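Local coordinates for protein dITP/XTP pyrophosphatase (Mycobacteroides abscessus, PDB 6WWD) that probably hydrolyses non-canonical purine nucleoside triphosphates such as XTP, dITP and ITP to monophosphates and diphosphate, clearing them from the nucleotide pool, at residues Ala53-Arg58 with Ala124-Val128; Leu75-Leu80 with Leu105-Leu109; Trp141-Ala146 with Ile160-Arg164. One frame throughout, in Å; residues are numbered along the deposited sequence.

After strand 2-5, helix 10-22 and strand 29-31 the chain enters helix 49-64, whose residues 53-58 meet residues 124-128 of strand 118-128; interaction 1 thus closes the largest of the three loops, with 65 residues between its segments. Nested inside it lies interaction 2, where the end of strand 67-77 and the turn after it meet the last residues of helix 98-108 and Leu109. Interaction 3 follows in series, closing a short loop between strands 134-145 and 161-163. All three reach the same mixed sheet. Interactions 1 and 3 lie on opposite sides of the chain's centre, and both touch the second subunit. Interactions 2 and 3 pack together: Leu106 meets Ile160, and Leu109, just past the helix, meets Ile145.

Interaction 1 (Ala53-Arg58 with Ala124-Val128); sequences ALIKAR and ACALV
Arg58 N donates to Leu54 O at 2.9 Å, a backbone bond of helix 49-64, and the methyl CG2 of Val128 comes to 3.8 Å from this same Arg58 N. No hydrogen bond spans helix and strand; carbon packing joins them. Ala126 holds the middle, its CB pressed against the helix backbone 3.5 Å from Ala53 C, with Ala53 CB beside it at 3.7 Å. With alanines Ala53, Ala57 and Ala126 at the interface, the axes of helix 53-58 and strand 124-128 pass within 7.1 Å, crossing at -34° with their directions roughly aligned: a helix laid on the central mixed sheet of the HAM1 fold. Val128 has CG1 anti to the backbone N (chi1 178°), which turns CG2 toward the helix, 3.7 Å from Ala57 CB. Leu54 comes in from the flank. Its CD2 lies 3.8 Å from Ala126 CB and 3.9 Å from Val128 CG2, the Leu54 and Val128 side chains meeting at about a right angle. Leu54 CB lies over one face of the Arg58 guanidinium, near its rim; Arg58 NE forms a salt bridge with Glu134, while Lys142 of the second subunit packs on Leu54. Ala53 also touches Asp72, the predicted magnesium ligand and proton acceptor, to which Lys56 NZ on the same helix is salt-bridged.

Interaction 2 (Leu75-Leu80 with Leu105-Leu109); sequences LAVDAL and LLAQL
Leu105 meets the strand side as a fork, each of its methyls set against a different leucine: CD2 rests 3.5 Å from Leu75 CD2, and CD1 touches Leu80 CD1. The setting is helix-on-sheet packing in the HAM1 fold. The end of helix 98-108 lies against the end of strand 67-77 and the tight turn that follows, which is closed by Leu80 N bonding Val77 O at 3.0 Å. The turn brings Leu80 round to the helix. There Leu80, its CG opposite its own carbonyl carbon (chi1 -56°), wedges between Leu105 and Leu109, CD1 against Leu105 CD1 and CD2 against Leu109 CD2. Val77 shares its methyls between the same two leucines, CG2 approaching Leu105 CD1 at 4.2 Å and CG1 meeting Leu109 CD1 at 4.0 Å. Leu109 reaches in with its end: CD2 settles into the hollow between Ala79 CB, 4.0 Å away, and Leu80 CD2, 3.8 Å away, the two leucine side chains passing at a slant. Around this cluster, Leu75 also touches Tyr157, a predicted substrate-binding residue, and Leu80 packs on Leu87 of the third subunit. Gln108 runs across Leu80 at about a right angle, its OE1 meeting Leu80 CD1, with the amide held at both ends: OE1 accepts from Trp91 NE1 of the same chain, and NE2 donates to Trp91 O of the third subunit. Leu80 CD1 and Leu105 CD1 are squeezed to 3.5 Å, a short approach for two methyls.

Interaction 3 (Trp141-Ala146 with Ile160-Arg164); sequences WKGSIA and IFVPR
Trp141 and Phe161 present their rings obliquely, planes at 56°, with Phe161 CE2 3.9 Å above one face of the indole, toward the ring's margin. A chi1 of -179° carries the Phe161 ring across to the neighbouring strand, where its edge brings CZ to 3.2 Å from Trp141 O. Pro163 meets the same indole, CG lying 3.5 Å from Trp141 CZ2. The lack of a side chain on Gly143 lets Val162 O come to 3.0 Å from its CA and Phe161 CZ crowd in on the same side. Arg164 N bonds Lys142 O at 2.9 Å, closing this end of the strand pair. The Arg164 side chain, bent at chi3 (-80°), lays one guanidinium face over Lys142 CB, while NH2 donates to Gly143 O at 3.0 Å, using an in-plane lone pair of the carbonyl. The two cationic chains run side by side; Glu134 of the second subunit pairs with Arg164 NH1, which would ease the repulsion. Ser144 and Val162 exchange backbone bonds, the one from Val162 N to Ser144 O being 2.7 Å and nearly straight, and a water links Ser144 OG to Val162 O. Ala146 N reaches Ile160 O at 2.7 Å. Strand 161-163 thus joins strand 134-145 as an antiparallel neighbour in the mixed sheet of the HAM1 fold, which Trp141 continues into the second subunit through antiparallel strand pairing.

Interaction 1 (Ala53-Arg58 with Ala124-Val128)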
# COMPACT_ATOMS: atom_id res chain seq x y z
N ALA D 53 -11.04 4.28 -12.16
CA ALA D 53 -11.82 3.85 -13.31
C ALA D 53 -13.18 3.33 -12.85
O ALA D 53 -14.20 3.65 -13.45
CB ALA D 53 -11.08 2.79 -14.12
N LEU D 54 -13.20 2.58 -11.74
CA LEU D 54 -14.46 2.07 -11.21
C LEU D 54 -15.37 3.20 -10.75
O LEU D 54 -16.58 3.16 -10.99
CB LEU D 54 -14.20 1.09 -10.05
CG LEU D 54 -13.96 -0.34 -10.51
CD1 LEU D 54 -13.44 -1.21 -9.34
CD2 LEU D 54 -15.28 -0.90 -11.09
N ILE D 55 -14.82 4.21 -10.07
CA ILE D 55 -15.66 5.33 -9.66
C ILE D 55 -16.34 5.96 -10.87
O ILE D 55 -17.54 6.23 -10.85
CB ILE D 55 -14.83 6.36 -8.86
CG1 ILE D 55 -14.46 5.80 -7.49
CG2 ILE D 55 -15.65 7.65 -8.70
CD1 ILE D 55 -13.44 6.67 -6.75
N LYS D 56 -15.59 6.16 -11.95
CA LYS D 56 -16.17 6.80 -13.13
C LYS D 56 -17.23 5.91 -13.78
O LYS D 56 -18.27 6.42 -14.24
CB LYS D 56 -15.08 7.14 -14.14
CG LYS D 56 -14.54 8.54 -13.94
CD LYS D 56 -13.04 8.62 -14.06
CE LYS D 56 -12.55 8.15 -15.39
NZ LYS D 56 -11.18 8.65 -15.63
N ALA D 57 -17.00 4.60 -13.84
CA ALA D 57 -17.98 3.73 -14.49
C ALA D 57 -19.26 3.63 -13.67
O ALA D 57 -20.37 3.64 -14.24
CB ALA D 57 -17.38 2.34 -14.75
N ARG D 58 -19.15 3.54 -12.33
CA ARG D 58 -20.35 3.51 -11.49
C ARG D 58 -21.19 4.75 -11.73
O ARG D 58 -22.42 4.68 -11.83
CB ARG D 58 -19.98 3.46 -10.01
CG ARG D 58 -19.31 2.21 -9.54
CD ARG D 58 -19.09 2.24 -8.04
NE ARG D 58 -18.20 1.15 -7.66
CZ ARG D 58 -16.99 1.32 -7.14
NH1 ARG D 58 -16.53 2.54 -6.90
NH2 ARG D 58 -16.25 0.26 -6.84
N ALA D 124 -5.87 1.56 -16.85
CA ALA D 124 -6.94 0.79 -16.24
C ALA D 124 -8.26 1.05 -16.96
O ALA D 124 -8.53 2.17 -17.41
CB ALA D 124 -7.10 1.11 -14.75
N CYS D 125 -9.08 -0.00 -17.05
CA CYS D 125 -10.39 0.01 -17.69
C CYS D 125 -11.37 -0.67 -16.76
O CYS D 125 -11.10 -1.79 -16.29
CB CYS D 125 -10.37 -0.74 -19.03
SG CYS D 125 -9.77 0.22 -20.42
N ALA D 126 -12.51 -0.03 -16.51
CA ALA D 126 -13.54 -0.62 -15.66
C ALA D 126 -14.85 -0.77 -16.41
O ALA D 126 -15.18 0.04 -17.30
CB ALA D 126 -13.76 0.20 -14.39
N LEU D 127 -15.58 -1.82 -16.07
CA LEU D 127 -16.94 -2.03 -16.55
C LEU D 127 -17.85 -2.21 -15.36
O LEU D 127 -17.56 -3.02 -14.47
CB LEU D 127 -17.04 -3.25 -17.47
CG LEU D 127 -18.49 -3.72 -17.75
CD1 LEU D 127 -19.23 -2.78 -18.67
CD2 LEU D 127 -18.52 -5.16 -18.30
N VAL D 128 -18.95 -1.47 -15.33
CA VAL D 128 -20.02 -1.66 -14.36
C VAL D 128 -21.30 -1.85 -15.15
O VAL D 128 -21.59 -1.07 -16.07
CB VAL D 128 -20.14 -0.48 -13.38
CG1 VAL D 128 -21.29 -0.70 -12.41
CG2 VAL D 128 -18.84 -0.27 -12.62

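Interaction 2 (Leu75-Leu80 with Leu105-Leu109)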
# COMPACT_ATOMS: atom_id res chain seq x y z
N LEU D 75 1.10 7.62 -14.87
CA LEU D 75 2.45 7.18 -14.53
C LEU D 75 2.55 6.88 -13.04
O LEU D 75 2.09 7.67 -12.21
CB LEU D 75 3.47 8.24 -14.95
CG LEU D 75 4.96 8.00 -14.71
CD1 LEU D 75 5.46 6.86 -15.60
CD2 LEU D 75 5.70 9.29 -15.03
N ALA D 76 3.16 5.75 -12.70
CA ALA D 76 3.37 5.35 -11.32
C ALA D 76 4.87 5.23 -11.08
O ALA D 76 5.54 4.43 -11.73
CB ALA D 76 2.69 4.00 -11.01
N VAL D 77 5.38 6.02 -10.13
CA VAL D 77 6.81 6.07 -9.84
C VAL D 77 7.03 5.52 -8.43
O VAL D 77 6.47 6.03 -7.45
CB VAL D 77 7.36 7.51 -9.95
CG1 VAL D 77 8.85 7.54 -9.66
CG2 VAL D 77 7.05 8.11 -11.32
N ASP D 78 7.85 4.47 -8.32
CA ASP D 78 8.12 3.84 -7.03
C ASP D 78 8.54 4.86 -5.98
O ASP D 78 8.00 4.89 -4.86
CB ASP D 78 9.20 2.76 -7.19
CG ASP D 78 8.79 1.65 -8.15
OD1 ASP D 78 7.77 1.80 -8.86
OD2 ASP D 78 9.51 0.63 -8.23
N ALA D 79 9.50 5.72 -6.33
CA ALA D 79 10.05 6.68 -5.37
C ALA D 79 9.02 7.70 -4.89
O ALA D 79 9.27 8.38 -3.88
CB ALA D 79 11.25 7.41 -6.00
N LEU D 80 7.90 7.86 -5.60
CA LEU D 80 6.82 8.76 -5.21
C LEU D 80 5.62 7.99 -4.67
O LEU D 80 4.48 8.47 -4.75
CB LEU D 80 6.40 9.65 -6.38
CG LEU D 80 7.44 10.52 -7.09
CD1 LEU D 80 6.80 11.40 -8.17
CD2 LEU D 80 8.30 11.39 -6.14
N LEU D 105 8.78 16.27 -12.35
CA LEU D 105 9.12 14.89 -11.99
C LEU D 105 10.63 14.68 -11.95
O LEU D 105 11.17 14.12 -10.98
CB LEU D 105 8.46 13.92 -12.97
CG LEU D 105 8.69 12.45 -12.64
CD1 LEU D 105 8.22 12.17 -11.25
CD2 LEU D 105 7.92 11.59 -13.60
N LEU D 106 11.34 15.12 -13.00
CA LEU D 106 12.79 15.02 -13.02
C LEU D 106 13.42 15.73 -11.83
O LEU D 106 14.34 15.19 -11.20
CB LEU D 106 13.38 15.61 -14.31
CG LEU D 106 13.20 14.87 -15.62
CD1 LEU D 106 13.97 15.60 -16.72
CD2 LEU D 106 13.70 13.44 -15.45
N ALA D 107 12.97 16.95 -11.55
CA ALA D 107 13.55 17.72 -10.45
C ALA D 107 13.28 17.03 -9.12
O ALA D 107 14.15 17.01 -8.24
CB ALA D 107 13.01 19.15 -10.44
N GLN D 108 12.07 16.49 -8.95
CA GLN D 108 11.76 15.78 -7.71
C GLN D 108 12.70 14.60 -7.50
O GLN D 108 13.13 14.34 -6.37
CB GLN D 108 10.29 15.32 -7.70
CG GLN D 108 9.25 16.44 -7.51
CD GLN D 108 7.83 15.93 -7.59
OE1 GLN D 108 7.51 15.07 -8.40
NE2 GLN D 108 6.96 16.46 -6.74
N LEU D 109 13.06 13.92 -8.58
CA LEU D 109 13.87 12.71 -8.53
C LEU D 109 15.36 12.96 -8.79
O LEU D 109 16.12 12.00 -8.92
CB LEU D 109 13.33 11.71 -9.55
CG LEU D 109 11.85 11.29 -9.48
CD1 LEU D 109 11.60 10.26 -10.58
CD2 LEU D 109 11.45 10.73 -8.14

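Interaction 3 (Trp141-Ala146 with Ile160-Arg164)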
# COMPACT_ATOMS: atom_id res chain seq x y z
N TRP D 141 3.22 -1.23 -17.91
CA TRP D 141 4.43 -1.34 -18.73
C TRP D 141 5.61 -0.92 -17.87
O TRP D 141 5.77 0.26 -17.57
CB TRP D 141 4.30 -0.45 -19.96
CG TRP D 141 5.38 -0.56 -21.04
CD1 TRP D 141 6.23 -1.59 -21.25
CD2 TRP D 141 5.66 0.41 -22.06
NE1 TRP D 141 7.05 -1.31 -22.33
CE2 TRP D 141 6.71 -0.09 -22.84
CE3 TRP D 141 5.13 1.68 -22.37
CZ2 TRP D 141 7.24 0.62 -23.93
CZ3 TRP D 141 5.66 2.38 -23.46
CH2 TRP D 141 6.70 1.85 -24.22
N LYS D 142 6.44 -1.88 -17.46
CA LYS D 142 7.46 -1.59 -16.46
C LYS D 142 8.65 -0.86 -17.09
O LYS D 142 9.06 -1.15 -18.22
CB LYS D 142 7.94 -2.88 -15.78
CG LYS D 142 6.80 -3.66 -15.10
CD LYS D 142 6.15 -2.80 -14.02
CE LYS D 142 5.78 -3.59 -12.77
NZ LYS D 142 6.75 -3.32 -11.68
N GLY D 143 9.21 0.08 -16.33
CA GLY D 143 10.39 0.79 -16.75
C GLY D 143 11.01 1.59 -15.63
O GLY D 143 11.03 1.16 -14.47
N SER D 144 11.57 2.75 -15.97
CA SER D 144 12.18 3.63 -14.98
C SER D 144 12.20 5.04 -15.55
O SER D 144 11.93 5.26 -16.74
CB SER D 144 13.59 3.15 -14.59
OG SER D 144 14.42 3.09 -15.72
N ILE D 145 12.53 6.00 -14.70
CA ILE D 145 12.56 7.40 -15.12
C ILE D 145 13.97 7.77 -15.54
O ILE D 145 14.93 7.56 -14.80
CB ILE D 145 12.05 8.32 -14.00
CG1 ILE D 145 10.64 7.89 -13.54
CG2 ILE D 145 12.09 9.79 -14.45
CD1 ILE D 145 9.62 7.77 -14.67
N ALA D 146 14.10 8.35 -16.74
CA ALA D 146 15.39 8.85 -17.19
C ALA D 146 15.85 10.03 -16.35
O ALA D 146 15.09 10.66 -15.60
CB ALA D 146 15.31 9.28 -18.67
N ILE D 160 10.87 10.90 -20.79
CA ILE D 160 11.63 10.55 -19.59
C ILE D 160 11.28 9.16 -19.08
O ILE D 160 11.72 8.79 -17.99
CB ILE D 160 11.44 11.58 -18.46
CG1 ILE D 160 9.95 11.67 -18.08
CG2 ILE D 160 12.08 12.92 -18.81
CD1 ILE D 160 9.74 12.47 -16.81
N PHE D 161 10.50 8.38 -19.82
CA PHE D 161 10.16 7.02 -19.41
C PHE D 161 11.05 6.05 -20.17
O PHE D 161 10.99 5.98 -21.40
CB PHE D 161 8.69 6.71 -19.66
CG PHE D 161 8.29 5.32 -19.24
CD1 PHE D 161 8.15 5.01 -17.89
CD2 PHE D 161 8.08 4.32 -20.18
CE1 PHE D 161 7.79 3.72 -17.49
CE2 PHE D 161 7.71 3.02 -19.79
CZ PHE D 161 7.57 2.72 -18.44
N VAL D 162 11.86 5.29 -19.43
CA VAL D 162 12.75 4.29 -20.02
C VAL D 162 12.10 2.92 -19.83
O VAL D 162 12.06 2.42 -18.69
CB VAL D 162 14.15 4.32 -19.40
CG1 VAL D 162 15.03 3.25 -20.04
CG2 VAL D 162 14.80 5.71 -19.54
N PRO D 163 11.56 2.30 -20.87
CA PRO D 163 11.02 0.94 -20.74
C PRO D 163 12.09 -0.06 -20.32
O PRO D 163 13.21 -0.06 -20.84
CB PRO D 163 10.52 0.63 -22.16
CG PRO D 163 10.29 1.94 -22.76
CD PRO D 163 11.38 2.82 -22.23
N ARG D 164 11.73 -0.95 -19.40
CA ARG D 164 12.64 -2.02 -19.03
C ARG D 164 13.00 -2.84 -20.27
O ARG D 164 12.18 -3.04 -21.16
CB ARG D 164 12.00 -2.89 -17.94
CG ARG D 164 12.97 -3.27 -16.84
CD ARG D 164 12.27 -3.67 -15.56
NE ARG D 164 11.84 -2.50 -14.79
CZ ARG D 164 11.03 -2.58 -13.73
NH1 ARG D 164 10.58 -3.77 -13.33
NH2 ARG D 164 10.65 -1.47 -13.08
O HOH W 1 9.37 -3.10 -20.17
O HOH W 2 7.96 -0.36 -11.60
O HOH W 3 13.85 -0.63 -14.41
O HOH W 4 14.03 1.06 -17.42